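Local coordinates for protein titin (PDB 5JDD) that is a giant structural protein of muscle, whose tandem I-band immunoglobulin domains probably form part of an extensible, elastic filament of the sarcomere, at residues 4-9 with 23-28; 30-35 with 75-80; 103-108 with 205-210; 179-184 with 198-203. One frame throughout, in Å; residues are numbered along the deposited sequence.

Interaction 1 (4-9 with 23-28)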
loop_
_atom_site.group_PDB
_atom_site.type_symbol
_atom_site.label_atom_id
_atom_site.label_comp_id
_atom_site.label_asym_id
_atom_site.label_seq_id
_atom_site.Cartn_x
_atom_site.Cartn_y
_atom_site.Cartn_z
ATOM N N VAL A 4 23.386 52.554 12.883
ATOM C CA VAL A 4 23.010 51.140 12.887
ATOM C C VAL A 4 22.675 50.682 11.469
ATOM O O VAL A 4 21.918 51.340 10.754
ATOM C CB VAL A 4 21.809 50.856 13.826
ATOM C CG1 VAL A 4 21.352 49.410 13.699
ATOM C CG2 VAL A 4 22.178 51.174 15.271
ATOM N N LYS A 5 23.251 49.554 11.068
ATOM C CA LYS A 5 23.067 49.012 9.732
ATOM C C LYS A 5 22.599 47.560 9.827
ATOM O O LYS A 5 23.015 46.825 10.727
ATOM C CB LYS A 5 24.396 49.067 8.965
ATOM C CG LYS A 5 25.075 50.440 9.010
ATOM C CD LYS A 5 26.480 50.430 8.400
ATOM C CE LYS A 5 27.555 50.048 9.417
ATOM N NZ LYS A 5 27.647 51.022 10.549
ATOM N N ILE A 6 21.731 47.138 8.910
ATOM C CA ILE A 6 21.475 45.714 8.758
ATOM C C ILE A 6 22.610 45.118 7.919
ATOM O O ILE A 6 22.946 45.625 6.842
ATOM C CB ILE A 6 20.087 45.418 8.147
ATOM C CG1 ILE A 6 18.981 45.813 9.135
ATOM C CG2 ILE A 6 19.962 43.943 7.777
ATOM C CD1 ILE A 6 17.585 45.696 8.574
ATOM N N ILE A 7 23.216 44.059 8.442
ATOM C CA ILE A 7 24.400 43.449 7.845
ATOM C C ILE A 7 24.040 42.172 7.092
ATOM O O ILE A 7 24.423 41.993 5.938
ATOM C CB ILE A 7 25.458 43.152 8.931
ATOM C CG1 ILE A 7 25.962 44.461 9.547
ATOM C CG2 ILE A 7 26.615 42.304 8.370
ATOM C CD1 ILE A 7 26.663 45.396 8.549
ATOM N N LYS A 8 23.303 41.284 7.750
ATOM C CA LYS A 8 22.825 40.066 7.111
ATOM C C LYS A 8 21.306 39.966 7.250
ATOM O O LYS A 8 20.771 40.048 8.360
ATOM C CB LYS A 8 23.525 38.845 7.716
ATOM C CG LYS A 8 22.965 37.510 7.259
ATOM C CD LYS A 8 22.074 36.905 8.333
ATOM C CE LYS A 8 21.047 35.962 7.736
ATOM N NZ LYS A 8 21.586 35.279 6.530
ATOM N N LYS A 9 20.615 39.803 6.124
ATOM C CA LYS A 9 19.153 39.798 6.098
ATOM C C LYS A 9 18.606 38.377 6.178
ATOM O O LYS A 9 19.289 37.431 5.794
ATOM C CB LYS A 9 18.657 40.489 4.824
ATOM C CG LYS A 9 19.152 41.931 4.690
ATOM C CD LYS A 9 18.306 42.744 3.713
ATOM C CE LYS A 9 18.904 42.789 2.310
ATOM N NZ LYS A 9 18.572 41.577 1.513
ATOM N N PHE A 23 14.372 32.333 11.423
ATOM C CA PHE A 23 14.803 33.451 10.599
ATOM C C PHE A 23 15.835 34.219 11.405
ATOM O O PHE A 23 15.762 34.250 12.640
ATOM C CB PHE A 23 13.626 34.372 10.281
ATOM C CG PHE A 23 12.602 33.764 9.362
ATOM C CD1 PHE A 23 12.836 33.693 7.994
ATOM C CD2 PHE A 23 11.403 33.262 9.858
ATOM C CE1 PHE A 23 11.896 33.130 7.136
ATOM C CE2 PHE A 23 10.456 32.704 9.003
ATOM C CZ PHE A 23 10.702 32.638 7.643
ATOM N N GLU A 24 16.792 34.843 10.727
ATOM C CA GLU A 24 17.889 35.517 11.414
ATOM C C GLU A 24 18.215 36.842 10.749
ATOM O O GLU A 24 18.336 36.905 9.523
ATOM C CB GLU A 24 19.125 34.622 11.378
ATOM C CG GLU A 24 20.269 35.091 12.236
ATOM C CD GLU A 24 21.221 33.959 12.558
ATOM O OE1 GLU A 24 20.884 33.122 13.422
ATOM O OE2 GLU A 24 22.300 33.895 11.936
ATOM N N VAL A 25 18.360 37.894 11.551
ATOM C CA VAL A 25 18.880 39.164 11.043
ATOM C C VAL A 25 20.086 39.561 11.883
ATOM O O VAL A 25 20.081 39.373 13.107
ATOM C CB VAL A 25 17.789 40.272 11.027
ATOM C CG1 VAL A 25 17.226 40.511 12.419
ATOM C CG2 VAL A 25 18.318 41.573 10.426
ATOM N N SER A 26 21.144 40.049 11.240
ATOM C CA SER A 26 22.291 40.546 11.991
ATOM C C SER A 26 22.520 42.011 11.690
ATOM O O SER A 26 22.273 42.487 10.568
ATOM C CB SER A 26 23.552 39.721 11.725
ATOM O OG SER A 26 24.259 40.204 10.595
ATOM N N VAL A 27 22.992 42.728 12.699
ATOM C CA VAL A 27 23.170 44.166 12.584
ATOM C C VAL A 27 24.593 44.578 12.943
ATOM O O VAL A 27 25.418 43.737 13.320
ATOM C CB VAL A 27 22.131 44.933 13.452
ATOM C CG1 VAL A 27 20.733 44.662 12.940
ATOM C CG2 VAL A 27 22.220 44.523 14.930
ATOM N N SER A 28 24.878 45.868 12.827
ATOM C CA SER A 28 26.240 46.359 12.995
ATOM C C SER A 28 26.613 46.619 14.448
ATOM O O SER A 28 27.800 46.736 14.772
ATOM C CB SER A 28 26.422 47.645 12.197
ATOM O OG SER A 28 25.426 48.593 12.540
#

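Interaction 2 (30-35 with 75-80)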
loop_
_atom_site.group_PDB
_atom_site.type_symbol
_atom_site.label_atom_id
_atom_site.label_comp_id
_atom_site.label_asym_id
_atom_site.label_seq_id
_atom_site.Cartn_x
_atom_site.Cartn_y
_atom_site.Cartn_z
ATOM N N ASP A 30 25.845 46.066 18.859
ATOM C CA ASP A 30 25.321 45.278 19.969
ATOM C C ASP A 30 24.096 45.970 20.571
ATOM O O ASP A 30 23.939 47.189 20.451
ATOM C CB ASP A 30 26.408 45.140 21.038
ATOM C CG ASP A 30 26.112 44.049 22.045
ATOM O OD1 ASP A 30 24.980 43.521 22.048
ATOM O OD2 ASP A 30 27.016 43.725 22.847
ATOM N N THR A 31 23.240 45.191 21.225
ATOM C CA THR A 31 22.087 45.708 21.976
ATOM C C THR A 31 21.107 46.623 21.219
ATOM O O THR A 31 20.556 47.568 21.790
ATOM C CB THR A 31 22.523 46.399 23.293
ATOM O OG1 THR A 31 23.948 46.330 23.435
ATOM C CG2 THR A 31 21.878 45.706 24.479
ATOM N N VAL A 32 20.890 46.334 19.941
ATOM C CA VAL A 32 19.870 47.018 19.150
ATOM C C VAL A 32 18.552 46.271 19.323
ATOM O O VAL A 32 18.506 45.056 19.149
ATOM C CB VAL A 32 20.240 47.004 17.659
ATOM C CG1 VAL A 32 19.139 47.624 16.826
ATOM C CG2 VAL A 32 21.558 47.729 17.437
ATOM N N PRO A 33 17.471 46.980 19.685
ATOM C CA PRO A 33 16.206 46.254 19.842
ATOM C C PRO A 33 15.582 45.918 18.490
ATOM O O PRO A 33 15.734 46.682 17.533
ATOM C CB PRO A 33 15.329 47.233 20.626
ATOM C CG PRO A 33 15.883 48.593 20.286
ATOM C CD PRO A 33 17.365 48.399 20.069
ATOM N N VAL A 34 14.908 44.773 18.417
ATOM C CA VAL A 34 14.269 44.339 17.179
ATOM C C VAL A 34 12.830 43.942 17.429
ATOM O O VAL A 34 12.439 43.643 18.561
ATOM C CB VAL A 34 14.987 43.130 16.548
ATOM C CG1 VAL A 34 16.415 43.482 16.198
ATOM C CG2 VAL A 34 14.940 41.925 17.485
ATOM N N LYS A 35 12.027 43.984 16.373
ATOM C CA LYS A 35 10.672 43.450 16.403
ATOM C C LYS A 35 10.468 42.551 15.199
ATOM O O LYS A 35 11.065 42.773 14.147
ATOM C CB LYS A 35 9.638 44.577 16.362
ATOM C CG LYS A 35 9.547 45.385 17.645
ATOM C CD LYS A 35 8.509 46.492 17.517
ATOM C CE LYS A 35 8.342 47.234 18.830
ATOM N NZ LYS A 35 7.349 48.345 18.743
ATOM N N ALA A 75 11.427 41.552 9.881
ATOM C CA ALA A 75 12.227 42.051 10.994
ATOM C C ALA A 75 12.326 43.564 10.872
ATOM O O ALA A 75 12.627 44.086 9.800
ATOM C CB ALA A 75 13.607 41.437 10.987
ATOM N N VAL A 76 12.065 44.259 11.973
ATOM C CA VAL A 76 12.163 45.711 12.013
ATOM C C VAL A 76 13.269 46.133 12.963
ATOM O O VAL A 76 13.272 45.737 14.130
ATOM C CB VAL A 76 10.849 46.363 12.464
ATOM C CG1 VAL A 76 10.983 47.879 12.474
ATOM C CG2 VAL A 76 9.709 45.945 11.553
ATOM N N VAL A 77 14.206 46.926 12.445
ATOM C CA VAL A 77 15.336 47.436 13.207
ATOM C C VAL A 77 15.371 48.945 12.997
ATOM O O VAL A 77 15.782 49.416 11.935
ATOM C CB VAL A 77 16.658 46.831 12.696
ATOM C CG1 VAL A 77 17.826 47.328 13.528
ATOM C CG2 VAL A 77 16.595 45.304 12.704
ATOM N N GLY A 78 14.932 49.707 13.995
ATOM C CA GLY A 78 14.739 51.135 13.800
ATOM C C GLY A 78 13.675 51.356 12.739
ATOM O O GLY A 78 12.563 50.839 12.852
ATOM N N GLN A 79 14.012 52.114 11.698
ATOM C CA GLN A 79 13.102 52.274 10.567
ATOM C C GLN A 79 13.474 51.322 9.432
ATOM O O GLN A 79 12.830 51.320 8.379
ATOM C CB GLN A 79 13.110 53.715 10.059
ATOM C CG GLN A 79 12.683 54.746 11.087
ATOM C CD GLN A 79 12.946 56.161 10.618
ATOM O OE1 GLN A 79 13.046 56.422 9.419
ATOM N NE2 GLN A 79 13.070 57.083 11.563
ATOM N N LEU A 80 14.520 50.525 9.651
ATOM C CA LEU A 80 14.973 49.554 8.658
ATOM C C LEU A 80 14.128 48.299 8.768
ATOM O O LEU A 80 13.822 47.842 9.872
ATOM C CB LEU A 80 16.443 49.190 8.880
ATOM C CG LEU A 80 17.438 50.350 8.936
ATOM C CD1 LEU A 80 18.775 49.858 9.462
ATOM C CD2 LEU A 80 17.604 50.988 7.567
HETATM O O HOH W 1 15.489 49.229 16.744
#

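Interaction 3 (103-108 with 205-210)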
loop_
_atom_site.group_PDB
_atom_site.type_symbol
_atom_site.label_atom_id
_atom_site.label_comp_id
_atom_site.label_asym_id
_atom_site.label_seq_id
_atom_site.Cartn_x
_atom_site.Cartn_y
_atom_site.Cartn_z
ATOM N N PRO A 103 -9.226 -12.304 -9.567
ATOM C CA PRO A 103 -9.853 -13.604 -9.303
ATOM C C PRO A 103 -9.428 -14.163 -7.954
ATOM O O PRO A 103 -8.254 -14.003 -7.565
ATOM C CB PRO A 103 -9.307 -14.498 -10.422
ATOM C CG PRO A 103 -8.958 -13.538 -11.519
ATOM C CD PRO A 103 -8.465 -12.292 -10.828
ATOM N N GLU A 104 -10.356 -14.827 -7.271
ATOM C CA GLU A 104 -10.023 -15.474 -6.008
ATOM C C GLU A 104 -8.826 -16.402 -6.183
ATOM O O GLU A 104 -8.636 -17.007 -7.248
ATOM C CB GLU A 104 -11.226 -16.215 -5.419
ATOM C CG GLU A 104 -11.810 -17.241 -6.348
ATOM C CD GLU A 104 -13.041 -17.950 -5.782
ATOM O OE1 GLU A 104 -13.785 -18.543 -6.583
ATOM O OE2 GLU A 104 -13.260 -17.944 -4.546
ATOM N N THR A 105 -8.031 -16.480 -5.111
ATOM C CA THR A 105 -6.743 -17.195 -5.019
ATOM C C THR A 105 -5.542 -16.444 -5.606
ATOM O O THR A 105 -4.390 -16.788 -5.319
ATOM C CB THR A 105 -6.755 -18.663 -5.559
ATOM O OG1 THR A 105 -6.659 -18.662 -6.992
ATOM C CG2 THR A 105 -8.000 -19.430 -5.090
ATOM N N LYS A 106 -5.794 -15.418 -6.411
ATOM C CA LYS A 106 -4.684 -14.673 -6.999
ATOM C C LYS A 106 -4.285 -13.477 -6.136
ATOM O O LYS A 106 -4.963 -13.139 -5.172
ATOM C CB LYS A 106 -5.007 -14.254 -8.440
ATOM C CG LYS A 106 -5.222 -15.458 -9.366
ATOM C CD LYS A 106 -5.396 -15.029 -10.817
ATOM C CE LYS A 106 -4.088 -14.517 -11.407
ATOM N NZ LYS A 106 -4.255 -14.172 -12.862
ATOM N N THR A 107 -3.171 -12.848 -6.488
ATOM C CA THR A 107 -2.617 -11.759 -5.703
ATOM C C THR A 107 -3.154 -10.418 -6.189
ATOM O O THR A 107 -3.250 -10.184 -7.399
ATOM C CB THR A 107 -1.087 -11.758 -5.828
ATOM O OG1 THR A 107 -0.573 -13.005 -5.334
ATOM C CG2 THR A 107 -0.472 -10.608 -5.052
ATOM N N ALA A 108 -3.515 -9.548 -5.245
ATOM C CA ALA A 108 -3.961 -8.197 -5.565
ATOM C C ALA A 108 -2.908 -7.217 -5.087
ATOM O O ALA A 108 -2.237 -7.447 -4.087
ATOM C CB ALA A 108 -5.285 -7.888 -4.885
ATOM N N GLY A 205 -3.742 -18.917 -13.603
ATOM C CA GLY A 205 -2.946 -18.633 -12.421
ATOM C C GLY A 205 -3.665 -18.865 -11.111
ATOM O O GLY A 205 -3.228 -18.405 -10.061
ATOM N N ILE A 206 -4.775 -19.588 -11.154
ATOM C CA ILE A 206 -5.504 -19.848 -9.925
ATOM C C ILE A 206 -4.920 -21.043 -9.178
ATOM O O ILE A 206 -4.198 -21.859 -9.757
ATOM C CB ILE A 206 -7.012 -19.992 -10.194
ATOM C CG1 ILE A 206 -7.272 -21.002 -11.307
ATOM C CG2 ILE A 206 -7.572 -18.650 -10.635
ATOM C CD1 ILE A 206 -7.425 -22.421 -10.839
ATOM N N SER A 207 -5.196 -21.113 -7.883
ATOM C CA SER A 207 -4.777 -22.248 -7.077
ATOM C C SER A 207 -5.893 -23.279 -7.032
ATOM O O SER A 207 -7.083 -22.938 -7.086
ATOM C CB SER A 207 -4.409 -21.808 -5.663
ATOM O OG SER A 207 -3.263 -20.975 -5.686
ATOM N N TYR A 208 -5.516 -24.541 -6.926
ATOM C CA TYR A 208 -6.494 -25.614 -6.963
ATOM C C TYR A 208 -6.012 -26.821 -6.176
ATOM O O TYR A 208 -4.842 -26.914 -5.796
ATOM C CB TYR A 208 -6.737 -26.046 -8.415
ATOM C CG TYR A 208 -5.528 -26.726 -9.032
ATOM C CD1 TYR A 208 -5.369 -28.103 -8.944
ATOM C CD2 TYR A 208 -4.537 -25.987 -9.683
ATOM C CE1 TYR A 208 -4.265 -28.730 -9.483
ATOM C CE2 TYR A 208 -3.424 -26.617 -10.237
ATOM C CZ TYR A 208 -3.302 -27.989 -10.131
ATOM O OH TYR A 208 -2.217 -28.669 -10.656
ATOM N N LYS A 209 -6.926 -27.764 -5.970
ATOM C CA LYS A 209 -6.560 -29.088 -5.479
ATOM C C LYS A 209 -7.529 -30.116 -6.039
ATOM O O LYS A 209 -8.600 -29.779 -6.563
ATOM C CB LYS A 209 -6.561 -29.141 -3.953
ATOM C CG LYS A 209 -7.922 -28.942 -3.350
ATOM C CD LYS A 209 -7.824 -28.701 -1.847
ATOM C CE LYS A 209 -9.194 -28.344 -1.287
ATOM N NZ LYS A 209 -9.137 -28.036 0.172
ATOM N N TRP A 210 -7.139 -31.374 -5.944
ATOM C CA TRP A 210 -8.001 -32.474 -6.342
ATOM C C TRP A 210 -8.275 -33.355 -5.146
ATOM O O TRP A 210 -7.384 -33.573 -4.311
ATOM C CB TRP A 210 -7.316 -33.319 -7.410
ATOM C CG TRP A 210 -7.122 -32.635 -8.739
ATOM C CD1 TRP A 210 -6.104 -31.783 -9.089
ATOM C CD2 TRP A 210 -7.947 -32.773 -9.904
ATOM N NE1 TRP A 210 -6.258 -31.378 -10.399
ATOM C CE2 TRP A 210 -7.375 -31.981 -10.921
ATOM C CE3 TRP A 210 -9.113 -33.497 -10.187
ATOM C CZ2 TRP A 210 -7.936 -31.882 -12.204
ATOM C CZ3 TRP A 210 -9.670 -33.400 -11.468
ATOM C CH2 TRP A 210 -9.074 -32.604 -12.457
HETATM O O HOH W 2 -3.453 -18.843 -3.739
#

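Interaction 4 (179-184 with 198-203)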
loop_
_atom_site.group_PDB
_atom_site.type_symbol
_atom_site.label_atom_id
_atom_site.label_comp_id
_atom_site.label_asym_id
_atom_site.label_seq_id
_atom_site.Cartn_x
_atom_site.Cartn_y
_atom_site.Cartn_z
ATOM N N MET A 179 -14.835 -19.614 -12.242
ATOM C CA MET A 179 -15.892 -20.384 -12.873
ATOM C C MET A 179 -15.314 -21.523 -13.676
ATOM O O MET A 179 -14.240 -21.408 -14.280
ATOM C CB MET A 179 -16.763 -19.481 -13.736
ATOM C CG MET A 179 -17.396 -18.370 -12.933
ATOM S SD MET A 179 -18.607 -17.458 -13.900
ATOM C CE MET A 179 -19.157 -16.255 -12.690
ATOM N N ILE A 180 -16.025 -22.639 -13.659
ATOM C CA ILE A 180 -15.607 -23.801 -14.414
ATOM C C ILE A 180 -16.356 -23.796 -15.745
ATOM O O ILE A 180 -17.595 -23.809 -15.796
ATOM C CB ILE A 180 -15.822 -25.078 -13.601
ATOM C CG1 ILE A 180 -14.833 -25.110 -12.423
ATOM C CG2 ILE A 180 -15.619 -26.307 -14.488
ATOM C CD1 ILE A 180 -15.155 -26.139 -11.352
ATOM N N THR A 181 -15.591 -23.701 -16.827
ATOM C CA THR A 181 -16.179 -23.554 -18.150
ATOM C C THR A 181 -16.315 -24.889 -18.876
ATOM O O THR A 181 -17.124 -25.018 -19.794
ATOM C CB THR A 181 -15.410 -22.529 -18.994
ATOM O OG1 THR A 181 -14.083 -23.003 -19.247
ATOM C CG2 THR A 181 -15.323 -21.202 -18.247
ATOM N N SER A 182 -15.517 -25.875 -18.469
ATOM C CA SER A 182 -15.711 -27.251 -18.912
ATOM C C SER A 182 -15.575 -28.146 -17.699
ATOM O O SER A 182 -14.488 -28.271 -17.129
ATOM C CB SER A 182 -14.672 -27.642 -19.960
ATOM O OG SER A 182 -15.019 -28.880 -20.559
ATOM N N MET A 183 -16.680 -28.768 -17.304
ATOM C CA MET A 183 -16.713 -29.581 -16.095
ATOM C C MET A 183 -16.104 -30.962 -16.298
ATOM O O MET A 183 -15.920 -31.418 -17.434
ATOM C CB MET A 183 -18.153 -29.733 -15.608
ATOM C CG MET A 183 -18.763 -28.443 -15.112
ATOM S SD MET A 183 -20.556 -28.531 -15.011
ATOM C CE MET A 183 -20.913 -26.918 -14.316
ATOM N N LEU A 184 -15.789 -31.626 -15.188
ATOM C CA LEU A 184 -15.326 -33.013 -15.228
ATOM C C LEU A 184 -16.407 -33.902 -15.818
ATOM O O LEU A 184 -17.608 -33.696 -15.582
ATOM C CB LEU A 184 -15.035 -33.523 -13.816
ATOM C CG LEU A 184 -13.771 -33.021 -13.133
ATOM C CD1 LEU A 184 -13.647 -33.608 -11.723
ATOM C CD2 LEU A 184 -12.550 -33.394 -13.969
ATOM N N GLU A 198 -10.085 -33.893 -16.813
ATOM C CA GLU A 198 -9.744 -32.526 -17.232
ATOM C C GLU A 198 -10.867 -31.543 -16.917
ATOM O O GLU A 198 -12.043 -31.857 -17.108
ATOM C CB GLU A 198 -9.474 -32.474 -18.739
ATOM C CG GLU A 198 -8.392 -33.407 -19.241
ATOM C CD GLU A 198 -8.198 -33.312 -20.743
ATOM O OE1 GLU A 198 -7.438 -32.427 -21.189
ATOM O OE2 GLU A 198 -8.810 -34.120 -21.477
ATOM N N VAL A 199 -10.487 -30.365 -16.421
ATOM C CA VAL A 199 -11.425 -29.259 -16.251
ATOM C C VAL A 199 -10.838 -28.027 -16.889
ATOM O O VAL A 199 -9.623 -27.891 -17.000
ATOM C CB VAL A 199 -11.678 -28.882 -14.778
ATOM C CG1 VAL A 199 -12.540 -29.891 -14.106
ATOM C CG2 VAL A 199 -10.364 -28.707 -14.031
ATOM N N THR A 200 -11.706 -27.131 -17.336
ATOM C CA THR A 200 -11.246 -25.842 -17.832
ATOM C C THR A 200 -11.880 -24.768 -16.971
ATOM O O THR A 200 -13.059 -24.872 -16.613
ATOM C CB THR A 200 -11.593 -25.634 -19.314
ATOM O OG1 THR A 200 -11.050 -26.723 -20.074
ATOM C CG2 THR A 200 -10.997 -24.324 -19.819
ATOM N N VAL A 201 -11.086 -23.772 -16.593
ATOM C CA VAL A 201 -11.568 -22.654 -15.774
ATOM C C VAL A 201 -11.477 -21.347 -16.549
ATOM O O VAL A 201 -10.925 -21.308 -17.652
ATOM C CB VAL A 201 -10.789 -22.523 -14.451
ATOM C CG1 VAL A 201 -11.007 -23.760 -13.576
ATOM C CG2 VAL A 201 -9.295 -22.319 -14.716
ATOM N N ASN A 202 -12.013 -20.269 -15.983
ATOM C CA ASN A 202 -12.033 -18.987 -16.689
ATOM C C ASN A 202 -10.811 -18.082 -16.497
ATOM O O ASN A 202 -10.639 -17.114 -17.237
ATOM C CB ASN A 202 -13.329 -18.216 -16.385
ATOM C CG ASN A 202 -13.508 -17.893 -14.902
ATOM O OD1 ASN A 202 -12.903 -18.516 -14.026
ATOM N ND2 ASN A 202 -14.375 -16.925 -14.619
ATOM N N TYR A 203 -9.971 -18.379 -15.508
ATOM C CA TYR A 203 -8.824 -17.528 -15.205
ATOM C C TYR A 203 -7.531 -18.315 -15.113
ATOM O O TYR A 203 -7.495 -19.420 -14.568
ATOM C CB TYR A 203 -9.021 -16.796 -13.873
ATOM C CG TYR A 203 -10.210 -15.870 -13.783
ATOM C CD1 TYR A 203 -10.322 -14.765 -14.625
ATOM C CD2 TYR A 203 -11.187 -16.060 -12.818
ATOM C CE1 TYR A 203 -11.405 -13.890 -14.526
ATOM C CE2 TYR A 203 -12.268 -15.195 -12.706
ATOM C CZ TYR A 203 -12.377 -14.115 -13.566
ATOM O OH TYR A 203 -13.450 -13.251 -13.459
HETATM O O HOH W 3 -12.148 -21.030 -20.068
HETATM O O HOH W 4 -13.766 -30.898 -19.311
#

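Interaction 1 (4-9 with 23-28)
The carbonyl of Ser26 is the flat group at the middle of this contact, and two consecutive amides of strand 6-8 approach it from the same face of its plane. Ile7 N donates to Ser26 O at 2.8 Å, tilted 25° from the plane. Lys8 N donates to the same Ser26 O at 3.2 Å and stands higher, 39° out of the plane. Two residues thus face one, which makes a classic beta bulge. The carbonyl of Lys8 is met differently: Ser26 N reaches Lys8 O at 2.9 Å within the carbonyl plane. Ser26 OG lies between its own backbone N and carbonyl carbon (chi1 87°). There it sits 3.3 Å from Lys8 CB and accepts a weak bond from Lys8 N. Farther on, Lys8 CE rests 3.4 Å from Glu24 O.

At the other end, Lys5 N donates to Ser28 OG at 2.8 Å. The return bond, from Ser28 N to Lys5 O, is weak. The Lys5 chain bends past Ser28, with CE 3.8 Å from Ser28 CB, and its NZ bonds to Met3 O. Ile7 CG1 lies against the peptide joining Val27 to Ser28. On the inner face, the side chains of Ile6 and Val25 cross at about a right angle, with Ile6 CG2 3.9 Å from Val25 CG2.

Strand 6-8 is an edge strand of one sheet of the first immunoglobulin domain. Strand 21-27 separates it from strand 57-62, whose His58 pairs with Val25. Ile6 packs on Leu80 and Val25 on Cys82 of strand 80-89 in the facing sheet.

Interaction 2 (30-35 with 75-80)
Val77 receives Val32 and Val34 on its two methyl branches where strand 71-77 meets the start of strand 35-38, in one sheet of an immunoglobulin beta sandwich. Val32 and Val77 cross at about a right angle. Their CG1 atoms touch, Val32 CG1 lying 3.6 Å from Val77 CG1. Val77 CG1 is anti to the backbone N (chi1 -178°), which leaves CG2 beside that nitrogen as the second contact point. Val34 lies side by side with Val77, and both point the same way. Val34 CG1 is 3.9 Å from Val77 CG2 in one of the two conformers modelled for Val34, so this touch is less certain.

Val27 and Val4 also pack on Val32 and Val77. Together they form a small apolar cluster near the N-terminal end of the domain.

Lys35 and Val76 form an antiparallel hydrogen-bonded pair. Val76 N donates to Lys35 O at 2.8 Å, and Lys35 N donates to Val76 O at 3.1 Å. The side chains of this pair lie on the outer face, and the Lys35 chain, modelled in two conformers, extends off the strand.

Beyond Val77 the chain reverses in a type II' turn that runs to Leu80. Gly78 takes the position with positive phi. A water bridges this turn to the loop: it donates to Pro33 O at 2.7 Å and accepts from Gly78 N at 2.8 Å.

Interaction 3 (103-108 with 205-210)
Thr105 reaches Ser207 across the boundary between the second and third immunoglobulin domains. Its CB lies 3.9 Å from Ser207 CB. From there OG1 turns to a place between its own backbone N and carbonyl carbon (chi1 80°), where it is gripped by two bonds. It accepts from Ser207 N at 3.0 Å, with an N-H...O angle of 167°. It donates its own proton to Glu104 O at 2.6 Å, in the carbonyl plane and on a lone pair. This second bond fixes the hydroxyl and leaves its oxygen to act as acceptor for the other domain. OG1 also lies 3.4 Å from Ile206 CA. The other branch, CG2, comes only to 4.1 Å from Ser207 O.

A water adds a second bridge. It donates to Thr105 O and accepts from Ser207 OG, although Ser207 was modelled in two conformers. Beside Thr105, Lys106 CG lies 3.6 Å from Gly205 O. The NZ of Lys106 goes on to bond Glu204 O.

Thr105 is the third residue of a type II turn, closed by Lys106 N to Pro103 O. This turn leads from strand 100-103 to strand 108-114. Gly205 to Ser207 lie in the loop between strands 195-201 and 209-212. Nearby, Glu104 bonds through OE1 to Ile178 N, where strand 167-176 passes into the third domain.

Interaction 4 (179-184 with 198-203)
Met179 N donates to Asn202 OD1 at 2.8 Å, nearly straight at 173°. The amide stands well above the plane of the side-chain carbonyl, 53° out of it. The bond in return, Asn202 N to Met179 O, is weak. In the middle, Thr200 O accepts two amides from the same face of its plane: Thr181 N at 2.8 Å and Ser182 N at 3.2 Å. Thr200 N completes the pairing by donating to Ser182 O at 3.0 Å, in the carbonyl plane and on a lone pair.

Waters extend this network. One joins Thr181 OG1 to Val201 O. Another accepts from Ser182 OG and donates to both Met183 O and Glu198 O. Thr200 OG1 is hydrogen-bonded to Thr231 OG1 of strand 231-236, the other neighbour of strand 195-201 in the sheet.

Packing follows beside these bonds. Asn202 CG sits between its backbone N and carbonyl carbon (chi1 61°), and ND2 comes within 3.6 Å of Met179 CB. Ser182 CB meets Thr200 CB at 3.7 Å. Towards the interior, Ile180 CG1 faces Val201 CG1 at 4.2 Å, and Phe249 packs on both residues. Leu184 CG lies 3.5 Å from Val199 CG1, in one of the two conformers modelled for Val199.

Thr181 and Ser182 both face Thr200, which makes a classic beta bulge. It lies where edge strand 180-182, the first of an I-set immunoglobulin domain, pairs with strand 195-201 of the same sheet.

From the N terminus, interaction 1 closes first. It pairs the opening edge strand of the first domain with strand 21-27. Interaction 2 follows in series and joins the next loop and the start of strand 35-38 to the end of strand 71-77 and the turn after it. The two touch, for example through Ile6 and Leu80, so both sheets meet at this end. Interaction 3 joins the second domain to the third, its centre about 70 Å from that of interaction 1. Interaction 4 lies within the span that interaction 3 closes. It repeats the edge-strand pairing in the third domain. Pro103 packs on Tyr203, so these two contacts adjoin at the domain boundary.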